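Type III restriction-modification enzyme EcoP15I Res subunit (Escherichia coli, PDB 4ZCF) cleaves DNA as the restriction subunit of an ATP-dependent type III enzyme, working with the Mod subunit to cut 25-27 base pairs downstream of a 5'-CAGCAG-3' site. Local coordinates at residues 226-230 against 251-257; 71-75 against 260-264. All coordinates share one frame; numbering follows the deposited sequence.

How the interactions relate
Both contacts belong to the same parallel sheet of the helicase part. Their centres lie about 14 Å apart. Strands 248-253 and 263-267 follow each other in the chain, and strand 79-84 lies between them in the sheet. Interaction 1 sits at the AMP pocket, with Asp226 OD2 3.0 Å from AMP O3P. Interaction 2 holds an outermost strand of the sheet to the loop that precedes strand 79-84, away from the pocket. Its nearest atom is about 15 Å from the bound DNA. The two meet where Arg251 NH2 packs 3.8 Å from Tyr260 CA and where the rings of Phe256 and Tyr260 touch. Asp81 serves both, through a salt bridge with Arg251 NE and a hydrogen bond with Lys261 N.

Interaction 1 (226-230 against 251-257); sequences DEPHR and RYGATFS. With AMP (adenosine monophosphate), chain H; nucleotides of chain D.
Pro228 sets CG over one face of the Phe256 ring, a CH-pi contact in which Pro228 CG is 3.6 Å from Phe256 CZ. Pro228 CB turns instead to Arg251 and lies 3.8 Å from Arg251 CB. Arg251 then carries its guanidinium to Asp81, where NE forms a salt bridge. The His229 ring is held between two groups. Thr255 CB lies over one face, 3.7 Å from His229 CD2, and Arg230 CG lies over the other. The His229 CG sits between the backbone N and the carbonyl carbon (chi1 61°), which swings the ring across to Thr255. His229 CB meets the backbone as well, 3.4 Å from Thr255 O.

The backbones join by one hydrogen bond, Glu227 N to Tyr252 O at 2.9 Å. It extends the parallel pairing of Asp226 with Tyr252.

Asp226 directs its carboxylate to the nucleotide, with CG anti to the backbone N (chi1 -155°). Asp226 OD2 faces AMP O3P and is hydrogen-bonded to Tyr94 OH. An alanine here removes the carboxylate; the Tyr94 hydroxyl would probably lose this partner and the AMP phosphate its nearby acidic neighbour. Glu227 OE1 forms a salt bridge with Lys90 NZ, and Glu227 OE2 lies 3.7 Å from AMP O1P. On the DNA side, Arg230 O comes within 3.5 Å of O3' of DT20 of chain D.

Asp-Glu-Pro-His fits the DExH form of helicase motif II, and Gly-Ala-Thr at 253-255 resembles motif III. The chemistry is divided. Acidic groups face the phosphate, while Pro228 against Phe256 and Arg251, and His229 against Thr255, join the motif II loop to strand 248-253 and the turn beyond it. This is consistent with the linking role of motif III in helicases of this superfamily.

Interaction 2 (71-75 against 260-264); sequences DNHNA and YKNLV
Asn262 and Asn74 form the main polar link, and two hydrogen bonds make it. The Asn262 side-chain amide meets the backbone of Asn74 with both its ends. Asn262 OD1 accepts from Asn74 N at 2.8 Å, with the donor above the carbonyl plane, 43° out of it. Asn262 ND2 donates to Asn74 O at 2.9 Å, and that oxygen lies close to the amide plane. CG of Asn262 is anti to its carbonyl carbon (chi1 -72°), and this brings the amide round to Asn74. The pair of bonds should fix the rotation of the amide. Asn262 ND2 also donates to Ile79 O.

One backbone hydrogen bond adds to these, Leu263 N to Asn72 O at 2.8 Å. The same Asn72 O takes a CA-H...O contact from Asn262 CA at 3.4 Å. This carbonyl thus receives one hydrogen bond and one weaker contact from neighbouring residues.

Van der Waals contacts complete the join. Asn72 and Tyr260 run alongside each other and point the same way. Their amide and ring planes are 85° apart, and Asn72 OD1 is 3.5 Å from Tyr260 CD2. Asp71 O sits at the ring edge, near its plane, and is 3.5 Å from Tyr260 CB. Asn74 CB rests 3.6 Å from Lys261 O. Within 260-264, Leu263 CD2 covers one face of the Tyr260 ring over its centre.

Asn72 ND2 is held by Ala67 O, and Asn74 OD1 by Lys76 N. Helix 50-64 packs against Asn72, His73 and Asn262, while strand 79-84 pairs with Asn262 and Val264 through Asp81. The contact therefore ties the loop between that helix and that strand to the start of strand 263-267, an outermost strand of the parallel sheet.

Interaction 1 (226-230 against 251-257)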
ATOM      1  N   ASP C 226      27.825   3.426  10.203  1.00 49.73           N
ATOM      2  CA  ASP C 226      28.313   2.052  10.178  1.00 49.56           C
ATOM      3  C   ASP C 226      29.394   1.971   9.104  1.00 54.34           C
ATOM      4  O   ASP C 226      29.133   2.318   7.947  1.00 53.33           O
ATOM      5  CB  ASP C 226      27.148   1.099   9.848  1.00 51.54           C
ATOM      6  CG  ASP C 226      27.314  -0.320  10.350  1.00 60.72           C
ATOM      7  OD1 ASP C 226      28.265  -0.990   9.921  1.00 61.36           O
ATOM      8  OD2 ASP C 226      26.443  -0.784  11.110  1.00 68.17           O
ATOM      9  N   GLU C 227      30.607   1.522   9.488  1.00 53.13           N
ATOM     10  CA  GLU C 227      31.817   1.425   8.636  1.00 53.98           C
ATOM     11  C   GLU C 227      32.148   2.835   8.090  1.00 57.58           C
ATOM     12  O   GLU C 227      31.771   3.149   6.962  1.00 56.74           O
ATOM     13  CB  GLU C 227      31.693   0.356   7.514  1.00 55.67           C
ATOM     14  CG  GLU C 227      30.967  -0.932   7.898  1.00 66.03           C
ATOM     15  CD  GLU C 227      31.696  -1.970   8.733  1.00 96.73           C
ATOM     16  OE1 GLU C 227      32.659  -1.614   9.452  1.00 94.55           O
ATOM     17  OE2 GLU C 227      31.265  -3.146   8.697  1.00 95.10           O
ATOM     18  N   PRO C 228      32.756   3.737   8.913  1.00 54.77           N
ATOM     19  CA  PRO C 228      32.952   5.127   8.460  1.00 54.90           C
ATOM     20  C   PRO C 228      33.941   5.332   7.335  1.00 61.08           C
ATOM     21  O   PRO C 228      33.967   6.413   6.745  1.00 61.77           O
ATOM     22  CB  PRO C 228      33.353   5.864   9.740  1.00 56.44           C
ATOM     23  CG  PRO C 228      33.949   4.833  10.598  1.00 60.19           C
ATOM     24  CD  PRO C 228      33.257   3.549  10.291  1.00 55.83           C
ATOM     25  N   HIS C 229      34.754   4.299   7.050  1.00 58.11           N
ATOM     26  CA  HIS C 229      35.762   4.274   6.000  1.00 58.30           C
ATOM     27  C   HIS C 229      35.132   4.223   4.599  1.00 63.42           C
ATOM     28  O   HIS C 229      35.836   4.408   3.608  1.00 64.15           O
ATOM     29  CB  HIS C 229      36.717   3.085   6.214  1.00 58.97           C
ATOM     30  CG  HIS C 229      36.064   1.732   6.185  1.00 62.28           C
ATOM     31  ND1 HIS C 229      36.216   0.880   5.101  1.00 63.96           N
ATOM     32  CD2 HIS C 229      35.340   1.096   7.140  1.00 64.07           C
ATOM     33  CE1 HIS C 229      35.571  -0.232   5.422  1.00 63.29           C
ATOM     34  NE2 HIS C 229      35.030  -0.151   6.641  1.00 63.61           N
ATOM     35  N   ARG C 230      33.817   3.960   4.525  1.00 59.60           N
ATOM     36  CA  ARG C 230      33.057   3.868   3.287  1.00 59.01           C
ATOM     37  C   ARG C 230      32.289   5.163   3.006  1.00 62.91           C
ATOM     38  O   ARG C 230      31.538   5.262   2.028  1.00 62.42           O
ATOM     39  CB  ARG C 230      32.149   2.641   3.316  1.00 57.91           C
ATOM     40  CG  ARG C 230      32.888   1.348   2.991  1.00 66.83           C
ATOM     41  CD  ARG C 230      31.934   0.171   3.103  1.00 78.23           C
ATOM     42  NE  ARG C 230      32.287  -0.963   2.246  1.00 85.44           N
ATOM     43  CZ  ARG C 230      32.098  -1.010   0.931  1.00 97.38           C
ATOM     44  NH1 ARG C 230      31.595   0.036   0.285  1.00 82.03           N
ATOM     45  NH2 ARG C 230      32.446  -2.089   0.244  1.00 85.92           N
ATOM     46  N   ARG C 251      30.195   7.532  14.801  1.00 43.17           N
ATOM     47  CA  ARG C 251      30.761   6.626  13.778  1.00 42.18           C
ATOM     48  C   ARG C 251      31.277   5.336  14.394  1.00 47.54           C
ATOM     49  O   ARG C 251      31.988   5.378  15.402  1.00 47.88           O
ATOM     50  CB  ARG C 251      31.864   7.296  12.946  1.00 38.83           C
ATOM     51  CG  ARG C 251      31.525   8.684  12.385  1.00 43.11           C
ATOM     52  CD  ARG C 251      32.617   9.214  11.449  1.00 48.70           C
ATOM     53  NE  ARG C 251      33.905   9.404  12.129  1.00 47.35           N
ATOM     54  CZ  ARG C 251      35.048   9.730  11.528  1.00 59.24           C
ATOM     55  NH1 ARG C 251      35.086   9.930  10.214  1.00 36.75           N
ATOM     56  NH2 ARG C 251      36.164   9.861  12.237  1.00 49.14           N
ATOM     57  N   TYR C 252      30.931   4.191  13.787  1.00 44.36           N
ATOM     58  CA  TYR C 252      31.283   2.872  14.321  1.00 44.60           C
ATOM     59  C   TYR C 252      31.947   2.022  13.300  1.00 53.54           C
ATOM     60  O   TYR C 252      31.388   1.793  12.222  1.00 54.55           O
ATOM     61  CB  TYR C 252      30.027   2.135  14.824  1.00 44.15           C
ATOM     62  CG  TYR C 252      29.384   2.782  16.028  1.00 42.21           C
ATOM     63  CD1 TYR C 252      28.499   3.847  15.880  1.00 43.37           C
ATOM     64  CD2 TYR C 252      29.604   2.285  17.311  1.00 41.35           C
ATOM     65  CE1 TYR C 252      27.869   4.419  16.980  1.00 43.71           C
ATOM     66  CE2 TYR C 252      28.989   2.861  18.422  1.00 41.47           C
ATOM     67  CZ  TYR C 252      28.139   3.942  18.252  1.00 45.19           C
ATOM     68  OH  TYR C 252      27.544   4.534  19.330  1.00 44.50           O
ATOM     69  N   GLY C 253      33.108   1.501  13.659  1.00 52.10           N
ATOM     70  CA  GLY C 253      33.834   0.631  12.755  1.00 52.92           C
ATOM     71  C   GLY C 253      35.181   0.194  13.258  1.00 60.34           C
ATOM     72  O   GLY C 253      35.587   0.526  14.372  1.00 59.81           O
ATOM     73  N   ALA C 254      35.871  -0.561  12.411  1.00 60.09           N
ATOM     74  CA  ALA C 254      37.194  -1.100  12.664  1.00 60.92           C
ATOM     75  C   ALA C 254      38.252  -0.323  11.852  1.00 67.86           C
ATOM     76  O   ALA C 254      39.451  -0.446  12.133  1.00 68.41           O
ATOM     77  CB  ALA C 254      37.204  -2.564  12.285  1.00 61.43           C
ATOM     78  N   THR C 255      37.798   0.483  10.853  1.00 64.66           N
ATOM     79  CA  THR C 255      38.669   1.270   9.972  1.00 63.86           C
ATOM     80  C   THR C 255      38.318   2.765   9.927  1.00 67.44           C
ATOM     81  O   THR C 255      37.196   3.142   9.579  1.00 68.16           O
ATOM     82  CB  THR C 255      38.762   0.644   8.567  1.00 60.98           C
ATOM     83  OG1 THR C 255      38.960  -0.762   8.691  1.00 56.23           O
ATOM     84  CG2 THR C 255      39.877   1.255   7.722  1.00 57.76           C
ATOM     85  N   PHE C 256      39.313   3.597  10.261  1.00 61.91           N
ATOM     86  CA  PHE C 256      39.257   5.051  10.243  1.00 60.95           C
ATOM     87  C   PHE C 256      40.478   5.478   9.406  1.00 70.07           C
ATOM     88  O   PHE C 256      41.567   5.767   9.923  1.00 70.29           O
ATOM     89  CB  PHE C 256      39.252   5.631  11.673  1.00 60.87           C
ATOM     90  CG  PHE C 256      37.944   5.486  12.424  1.00 60.39           C
ATOM     91  CD1 PHE C 256      37.592   4.281  13.021  1.00 61.93           C
ATOM     92  CD2 PHE C 256      37.087   6.568  12.578  1.00 60.61           C
ATOM     93  CE1 PHE C 256      36.386   4.147  13.709  1.00 61.42           C
ATOM     94  CE2 PHE C 256      35.887   6.434  13.270  1.00 62.09           C
ATOM     95  CZ  PHE C 256      35.555   5.231  13.844  1.00 60.08           C
ATOM     96  N   SER C 257      40.290   5.402   8.077  1.00 68.92           N
ATOM     97  CA  SER C 257      41.262   5.705   7.023  1.00 69.18           C
ATOM     98  C   SER C 257      41.510   7.227   6.850  1.00 73.80           C
ATOM     99  O   SER C 257      42.379   7.630   6.063  1.00 73.59           O
ATOM    100  CB  SER C 257      40.794   5.084   5.708  1.00 72.95           C
ATOM    101  OG  SER C 257      39.500   5.555   5.357  1.00 83.37           O
TER
HETATM  102  P   AMP H1001      27.045  -4.679  10.639  1.00149.65           P
HETATM  103  O1P AMP H1001      27.842  -4.318   9.442  1.00149.75           O
HETATM  104  O2P AMP H1001      27.920  -4.277  11.769  1.00150.01           O
HETATM  105  O3P AMP H1001      25.946  -3.680  10.672  1.00150.41           O
HETATM  106  O5' AMP H1001      26.522  -6.186  10.652  1.00146.20           O
HETATM  107  C5' AMP H1001      26.850  -7.050  11.726  1.00142.34           C
HETATM  108  C4' AMP H1001      25.743  -8.010  12.024  1.00137.95           C
HETATM  109  O4' AMP H1001      26.100  -8.867  13.143  1.00136.59           O
HETATM  110  C3' AMP H1001      24.517  -7.280  12.450  1.00135.05           C
HETATM  111  O3' AMP H1001      23.697  -7.043  11.305  1.00133.05           O
HETATM  112  C2' AMP H1001      23.868  -8.130  13.465  1.00135.17           C
HETATM  113  O2' AMP H1001      22.900  -8.998  12.858  1.00135.54           O
HETATM  114  C1' AMP H1001      24.957  -8.976  14.040  1.00135.26           C
HETATM  115  N9  AMP H1001      25.297  -8.659  15.369  1.00133.99           N
HETATM  116  C8  AMP H1001      25.870  -7.523  15.717  1.00133.10           C
HETATM  117  N7  AMP H1001      26.111  -7.524  17.057  1.00131.98           N
HETATM  118  C5  AMP H1001      25.668  -8.837  17.544  1.00131.72           C
HETATM  119  C6  AMP H1001      25.611  -9.546  18.777  1.00129.99           C
HETATM  120  N6  AMP H1001      26.081  -8.955  19.977  1.00128.94           N
HETATM  121  N1  AMP H1001      25.091 -10.801  18.787  1.00129.48           N
HETATM  122  C2  AMP H1001      24.630 -11.381  17.689  1.00129.84           C
HETATM  123  N3  AMP H1001      24.649 -10.780  16.502  1.00130.84           N
HETATM  124  C4  AMP H1001      25.147  -9.530  16.356  1.00132.55           C
ATOM    125  P    DT D  20      31.577   8.685  -2.459  1.00 61.27           P
ATOM    126  OP1  DT D  20      31.200   9.216  -1.134  1.00 61.22           O
ATOM    127  OP2  DT D  20      32.489   9.477  -3.314  1.00 62.15           O
ATOM    128  O5'  DT D  20      32.207   7.228  -2.277  1.00 60.58           O
ATOM    129  C5'  DT D  20      31.595   6.310  -1.388  1.00 61.12           C
ATOM    130  C4'  DT D  20      32.272   4.959  -1.484  1.00 61.87           C
ATOM    131  O4'  DT D  20      32.187   4.485  -2.852  1.00 62.04           O
ATOM    132  C3'  DT D  20      33.747   4.956  -1.096  1.00 61.90           C
ATOM    133  O3'  DT D  20      33.981   3.949  -0.133  1.00 63.09           O
ATOM    134  C2'  DT D  20      34.507   4.680  -2.385  1.00 60.99           C
ATOM    135  C1'  DT D  20      33.457   4.033  -3.284  1.00 60.57           C
ATOM    136  N1   DT D  20      33.646   4.279  -4.768  1.00 58.08           N
ATOM    137  C2   DT D  20      33.919   3.205  -5.604  1.00 57.72           C
ATOM    138  O2   DT D  20      34.006   2.043  -5.228  1.00 57.63           O
ATOM    139  N3   DT D  20      34.082   3.547  -6.931  1.00 57.41           N
ATOM    140  C4   DT D  20      34.032   4.820  -7.491  1.00 57.10           C
ATOM    141  O4   DT D  20      34.231   4.934  -8.704  1.00 57.45           O
ATOM    142  C5   DT D  20      33.747   5.896  -6.552  1.00 56.22           C
ATOM    143  C7   DT D  20      33.633   7.327  -6.991  1.00 55.49           C
ATOM    144  C6   DT D  20      33.579   5.573  -5.264  1.00 56.70           C
TER

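Interaction 2 (71-75 against 260-264)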
ATOM      1  N   ASP C  71      45.083  14.575  17.206  1.00 75.15           N
ATOM      2  CA  ASP C  71      44.472  13.689  16.211  1.00 74.57           C
ATOM      3  C   ASP C  71      43.292  12.860  16.750  1.00 77.37           C
ATOM      4  O   ASP C  71      42.550  12.280  15.949  1.00 77.14           O
ATOM      5  CB  ASP C  71      45.548  12.751  15.624  1.00 76.49           C
ATOM      6  CG  ASP C  71      46.682  13.445  14.886  1.00 88.46           C
ATOM      7  OD1 ASP C  71      46.592  14.679  14.671  1.00 90.11           O
ATOM      8  OD2 ASP C  71      47.646  12.751  14.500  1.00 93.83           O
ATOM      9  N   ASN C  72      43.132  12.799  18.098  1.00 72.14           N
ATOM     10  CA  ASN C  72      42.096  12.021  18.784  1.00 70.90           C
ATOM     11  C   ASN C  72      40.934  12.858  19.351  1.00 73.51           C
ATOM     12  O   ASN C  72      39.919  12.280  19.742  1.00 72.53           O
ATOM     13  CB  ASN C  72      42.721  11.147  19.886  1.00 69.95           C
ATOM     14  CG  ASN C  72      43.573   9.984  19.414  1.00 90.90           C
ATOM     15  OD1 ASN C  72      43.755   9.724  18.213  1.00 82.64           O
ATOM     16  ND2 ASN C  72      44.120   9.247  20.367  1.00 83.83           N
ATOM     17  N   HIS C  73      41.075  14.198  19.405  1.00 69.72           N
ATOM     18  CA  HIS C  73      40.026  15.073  19.942  1.00 69.38           C
ATOM     19  C   HIS C  73      39.841  16.356  19.139  1.00 72.07           C
ATOM     20  O   HIS C  73      40.767  16.782  18.445  1.00 71.21           O
ATOM     21  CB  HIS C  73      40.239  15.345  21.448  1.00 70.47           C
ATOM     22  CG  HIS C  73      41.110  16.526  21.768  1.00 74.20           C
ATOM     23  ND1 HIS C  73      42.467  16.534  21.470  1.00 75.95           N
ATOM     24  CD2 HIS C  73      40.790  17.693  22.379  1.00 75.82           C
ATOM     25  CE1 HIS C  73      42.916  17.706  21.892  1.00 75.14           C
ATOM     26  NE2 HIS C  73      41.945  18.437  22.444  1.00 75.40           N
ATOM     27  N   ASN C  74      38.633  16.960  19.231  1.00 68.85           N
ATOM     28  CA  ASN C  74      38.219  18.200  18.553  1.00 68.59           C
ATOM     29  C   ASN C  74      36.878  18.709  19.128  1.00 75.22           C
ATOM     30  O   ASN C  74      35.819  18.141  18.835  1.00 75.41           O
ATOM     31  CB  ASN C  74      38.116  17.978  17.032  1.00 64.77           C
ATOM     32  CG  ASN C  74      37.869  19.209  16.192  1.00 77.48           C
ATOM     33  OD1 ASN C  74      37.398  20.250  16.661  1.00 65.82           O
ATOM     34  ND2 ASN C  74      38.147  19.093  14.899  1.00 70.62           N
ATOM     35  N   ALA C  75      36.929  19.795  19.930  1.00 72.82           N
ATOM     36  CA  ALA C  75      35.750  20.431  20.552  1.00 72.10           C
ATOM     37  C   ALA C  75      34.897  21.241  19.558  1.00 73.26           C
ATOM     38  O   ALA C  75      33.788  21.651  19.907  1.00 72.79           O
ATOM     39  CB  ALA C  75      36.177  21.316  21.719  1.00 72.91           C
ATOM     40  N   TYR C 260      40.507  10.309  13.167  1.00 59.28           N
ATOM     41  CA  TYR C 260      39.437  10.473  14.131  1.00 57.31           C
ATOM     42  C   TYR C 260      38.998  11.910  14.226  1.00 59.86           C
ATOM     43  O   TYR C 260      39.670  12.817  13.730  1.00 60.22           O
ATOM     44  CB  TYR C 260      39.895   9.990  15.527  1.00 58.32           C
ATOM     45  CG  TYR C 260      40.403   8.562  15.577  1.00 59.49           C
ATOM     46  CD1 TYR C 260      39.521   7.485  15.516  1.00 61.36           C
ATOM     47  CD2 TYR C 260      41.756   8.289  15.763  1.00 59.68           C
ATOM     48  CE1 TYR C 260      39.982   6.168  15.569  1.00 61.80           C
ATOM     49  CE2 TYR C 260      42.227   6.976  15.829  1.00 60.42           C
ATOM     50  CZ  TYR C 260      41.338   5.916  15.721  1.00 67.60           C
ATOM     51  OH  TYR C 260      41.791   4.617  15.782  1.00 66.59           O
ATOM     52  N   LYS C 261      37.871  12.119  14.900  1.00 56.55           N
ATOM     53  CA  LYS C 261      37.324  13.432  15.203  1.00 56.28           C
ATOM     54  C   LYS C 261      37.330  13.563  16.722  1.00 60.63           C
ATOM     55  O   LYS C 261      38.038  14.421  17.247  1.00 62.92           O
ATOM     56  CB  LYS C 261      35.944  13.649  14.560  1.00 58.63           C
ATOM     57  CG  LYS C 261      35.999  13.734  13.029  1.00 67.91           C
ATOM     58  CD  LYS C 261      36.225  15.157  12.531  1.00 76.35           C
ATOM     59  CE  LYS C 261      36.982  15.202  11.225  1.00 80.74           C
ATOM     60  NZ  LYS C 261      36.809  16.508  10.532  1.00 81.25           N
ATOM     61  N   ASN C 262      36.650  12.655  17.428  1.00 55.21           N
ATOM     62  CA  ASN C 262      36.631  12.589  18.889  1.00 54.10           C
ATOM     63  C   ASN C 262      36.625  11.113  19.293  1.00 57.07           C
ATOM     64  O   ASN C 262      35.558  10.526  19.458  1.00 57.16           O
ATOM     65  CB  ASN C 262      35.435  13.360  19.472  1.00 52.69           C
ATOM     66  CG  ASN C 262      35.568  14.863  19.364  1.00 68.64           C
ATOM     67  OD1 ASN C 262      36.402  15.479  20.025  1.00 64.79           O
ATOM     68  ND2 ASN C 262      34.750  15.496  18.543  1.00 55.40           N
ATOM     69  N   LEU C 263      37.820  10.491  19.377  1.00 52.73           N
ATOM     70  CA  LEU C 263      37.923   9.078  19.735  1.00 52.07           C
ATOM     71  C   LEU C 263      37.590   8.879  21.196  1.00 56.57           C
ATOM     72  O   LEU C 263      38.277   9.387  22.086  1.00 57.05           O
ATOM     73  CB  LEU C 263      39.258   8.439  19.332  1.00 51.92           C
ATOM     74  CG  LEU C 263      39.417   6.953  19.672  1.00 56.59           C
ATOM     75  CD1 LEU C 263      38.391   6.096  18.946  1.00 56.70           C
ATOM     76  CD2 LEU C 263      40.815   6.471  19.362  1.00 58.89           C
ATOM     77  N   VAL C 264      36.488   8.166  21.423  1.00 51.59           N
ATOM     78  CA  VAL C 264      35.903   7.936  22.728  1.00 49.96           C
ATOM     79  C   VAL C 264      36.105   6.498  23.240  1.00 54.66           C
ATOM     80  O   VAL C 264      36.220   6.288  24.452  1.00 55.69           O
ATOM     81  CB  VAL C 264      34.438   8.440  22.657  1.00 52.64           C
ATOM     82  CG1 VAL C 264      33.396   7.335  22.779  1.00 52.15           C
ATOM     83  CG2 VAL C 264      34.193   9.567  23.631  1.00 52.18           C
TER